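Local coordinates for uncharacterized protein (Parabacteroides merdae ATCC 43184, PDB 4OPW) that is of unknown function but is probably a cell-surface adhesin, with a head domain of the parallel beta-helix kind, at residues N98-S103 with L119-Q124. Sequence-based numbering, arbitrary orientation.
Sequences NFIANS and LVQLKQ
Strands 98-101 and 119-122 run parallel and in register, their short axes 4.8 Å apart and their directions 5° apart, and alternate N-H and C=O groups stitch them together. Phe99 gives its N-H to Leu119 O and receives that of Gln121 on its own carbonyl, both at 2.8 Å from nitrogen to oxygen and nearly along the C=O axes. Ala101 N continues the pattern to Gln121 O; the last bond, Lys123 N to Ala101 O, is longer at 3.2 Å and more bent. The faces differ sharply. On the inner one, Phe99 has CG anti to the backbone N (chi1 -180°), so its ring lies alongside Val120 and brings CD2 to 4.1 Å from Val120 CG1. Leu122 CD2 sits at the ring edge near CE2 and also touches Ala101 CB at 3.8 Å, joining both neighbours through one methyl. Phe99 reaches Ile24 and Phe26 of strand 23-27, and Val120 and Leu122 reach Ile112 of strand 109-114, so the two sheets meet through this face. On the other face, Ile100 CG1 and Gln121 CG are both anti to their carbonyl carbons, so the chains run the same way and Gln121 OE1 lies 3.5 Å from Ile100 CG1. The extended Lys123 chain crosses Ile100 obliquely at CG2, and its NZ donates to a water that in turn donates to Asn102 OD1. Asn98 crosses Leu119 obliquely, OD1 3.7 Å from Leu119 CB, while its ND2 is bound to Asp31 of strand 31-36, which pairs with 98-101 on its other side. Further along, a second water links Ser103 O to Gln124 N, where the backbones have drawn apart. Such is coil stacking in a parallel beta-helix: backbone bonds hold successive coils together, Phe99, Val120, Ala101 and Leu122 line the interior, and the outer face mixes Ile100 and Leu119 with polar side chains, two joined by water.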
loop_
_atom_site.group_PDB
_atom_site.type_symbol
_atom_site.label_atom_id
_atom_site.label_comp_id
_atom_site.label_asym_id
_atom_site.label_seq_id
_atom_site.Cartn_x
_atom_site.Cartn_y
_atom_site.Cartn_z
ATOM N N ASN A 98 -0.842 9.637 -3.326
ATOM C CA ASN A 98 0.518 9.148 -3.326
ATOM C C ASN A 98 0.913 8.988 -1.856
ATOM O O ASN A 98 0.934 9.987 -1.125
ATOM C CB ASN A 98 1.468 10.108 -4.070
ATOM C CG ASN A 98 1.338 10.169 -5.580
ATOM O OD1 ASN A 98 0.864 9.245 -6.255
ATOM N ND2 ASN A 98 1.822 11.262 -6.157
ATOM N N PHE A 99 1.111 7.747 -1.384
ATOM C CA PHE A 99 1.611 7.528 -0.022
ATOM C C PHE A 99 3.061 7.091 -0.127
ATOM O O PHE A 99 3.351 6.105 -0.803
ATOM C CB PHE A 99 0.789 6.505 0.796
ATOM C CG PHE A 99 1.355 6.329 2.187
ATOM C CD1 PHE A 99 0.975 7.180 3.224
ATOM C CD2 PHE A 99 2.276 5.321 2.463
ATOM C CE1 PHE A 99 1.507 7.026 4.511
ATOM C CE2 PHE A 99 2.791 5.151 3.757
ATOM C CZ PHE A 99 2.424 6.025 4.765
ATOM N N ILE A 100 3.968 7.834 0.503
ATOM C CA ILE A 100 5.385 7.478 0.489
ATOM C C ILE A 100 5.918 7.374 1.917
ATOM O O ILE A 100 5.811 8.343 2.678
ATOM C CB ILE A 100 6.251 8.490 -0.334
ATOM C CG1 ILE A 100 5.827 8.568 -1.837
ATOM C CG2 ILE A 100 7.738 8.154 -0.205
ATOM C CD1 ILE A 100 6.516 9.692 -2.647
ATOM N N ALA A 101 6.524 6.226 2.271
ATOM C CA ALA A 101 7.211 6.063 3.557
ATOM C C ALA A 101 8.707 6.287 3.281
ATOM O O ALA A 101 9.319 5.520 2.517
ATOM C CB ALA A 101 6.939 4.686 4.149
ATOM N N ASN A 102 9.269 7.376 3.828
ATOM C CA ASN A 102 10.673 7.782 3.623
ATOM C C ASN A 102 11.600 7.374 4.761
ATOM O O ASN A 102 12.664 7.973 4.969
ATOM C CB ASN A 102 10.749 9.284 3.406
ATOM C CG ASN A 102 10.304 9.672 2.026
ATOM O OD1 ASN A 102 10.720 9.067 1.030
ATOM N ND2 ASN A 102 9.437 10.665 1.938
ATOM N N SER A 103 11.192 6.364 5.502
ATOM C CA SER A 103 11.981 5.814 6.598
ATOM C C SER A 103 11.797 4.326 6.631
ATOM O O SER A 103 10.778 3.846 6.129
ATOM C CB SER A 103 11.503 6.411 7.931
ATOM O OG SER A 103 10.276 5.810 8.320
ATOM N N LEU A 119 -1.046 5.217 -5.275
ATOM C CA LEU A 119 0.316 4.712 -5.395
ATOM C C LEU A 119 0.896 4.691 -3.993
ATOM O O LEU A 119 0.924 5.719 -3.330
ATOM C CB LEU A 119 1.183 5.554 -6.361
ATOM C CG LEU A 119 2.687 5.187 -6.432
ATOM C CD1 LEU A 119 2.913 3.744 -6.958
ATOM C CD2 LEU A 119 3.446 6.166 -7.313
ATOM N N VAL A 120 1.315 3.516 -3.521
ATOM C CA VAL A 120 1.947 3.353 -2.204
ATOM C C VAL A 120 3.392 2.940 -2.435
ATOM O O VAL A 120 3.636 1.962 -3.135
ATOM C CB VAL A 120 1.201 2.325 -1.295
ATOM C CG1 VAL A 120 1.998 2.031 -0.006
ATOM C CG2 VAL A 120 -0.224 2.791 -0.979
ATOM N N GLN A 121 4.346 3.717 -1.915
ATOM C CA GLN A 121 5.767 3.409 -2.049
ATOM C C GLN A 121 6.412 3.323 -0.675
ATOM O O GLN A 121 6.481 4.331 0.037
ATOM C CB GLN A 121 6.513 4.435 -2.924
ATOM C CG GLN A 121 5.969 4.586 -4.352
ATOM C CD GLN A 121 6.543 5.822 -4.991
ATOM O OE1 GLN A 121 5.965 6.906 -4.939
ATOM N NE2 GLN A 121 7.706 5.695 -5.561
ATOM N N LEU A 122 6.867 2.117 -0.287
ATOM C CA LEU A 122 7.584 1.916 0.977
ATOM C C LEU A 122 9.035 1.846 0.574
ATOM O O LEU A 122 9.474 0.830 0.054
ATOM C CB LEU A 122 7.083 0.687 1.753
ATOM C CG LEU A 122 5.539 0.569 1.924
ATOM C CD1 LEU A 122 5.174 -0.692 2.686
ATOM C CD2 LEU A 122 4.911 1.837 2.575
ATOM N N LYS A 123 9.732 2.989 0.649
ATOM C CA LYS A 123 11.070 3.130 0.054
ATOM C C LYS A 123 12.233 2.542 0.866
ATOM O O LYS A 123 13.323 2.365 0.299
ATOM C CB LYS A 123 11.353 4.607 -0.261
ATOM C CG LYS A 123 10.422 5.160 -1.353
ATOM C CD LYS A 123 10.925 6.478 -1.906
ATOM C CE LYS A 123 10.113 6.954 -3.080
ATOM N NZ LYS A 123 10.563 8.295 -3.553
ATOM N N GLN A 124 12.040 2.279 2.172
ATOM C CA GLN A 124 13.115 1.727 3.012
ATOM C C GLN A 124 12.646 0.453 3.712
ATOM O O GLN A 124 11.451 0.133 3.684
ATOM C CB GLN A 124 13.645 2.774 3.990
ATOM C CG GLN A 124 14.514 3.831 3.289
ATOM C CD GLN A 124 14.924 4.972 4.189
ATOM O OE1 GLN A 124 14.582 6.128 3.955
ATOM N NE2 GLN A 124 15.691 4.688 5.215
HETATM O O HOH W 1 10.912 10.024 -1.442
HETATM O O HOH W 2 9.600 2.204 3.897
#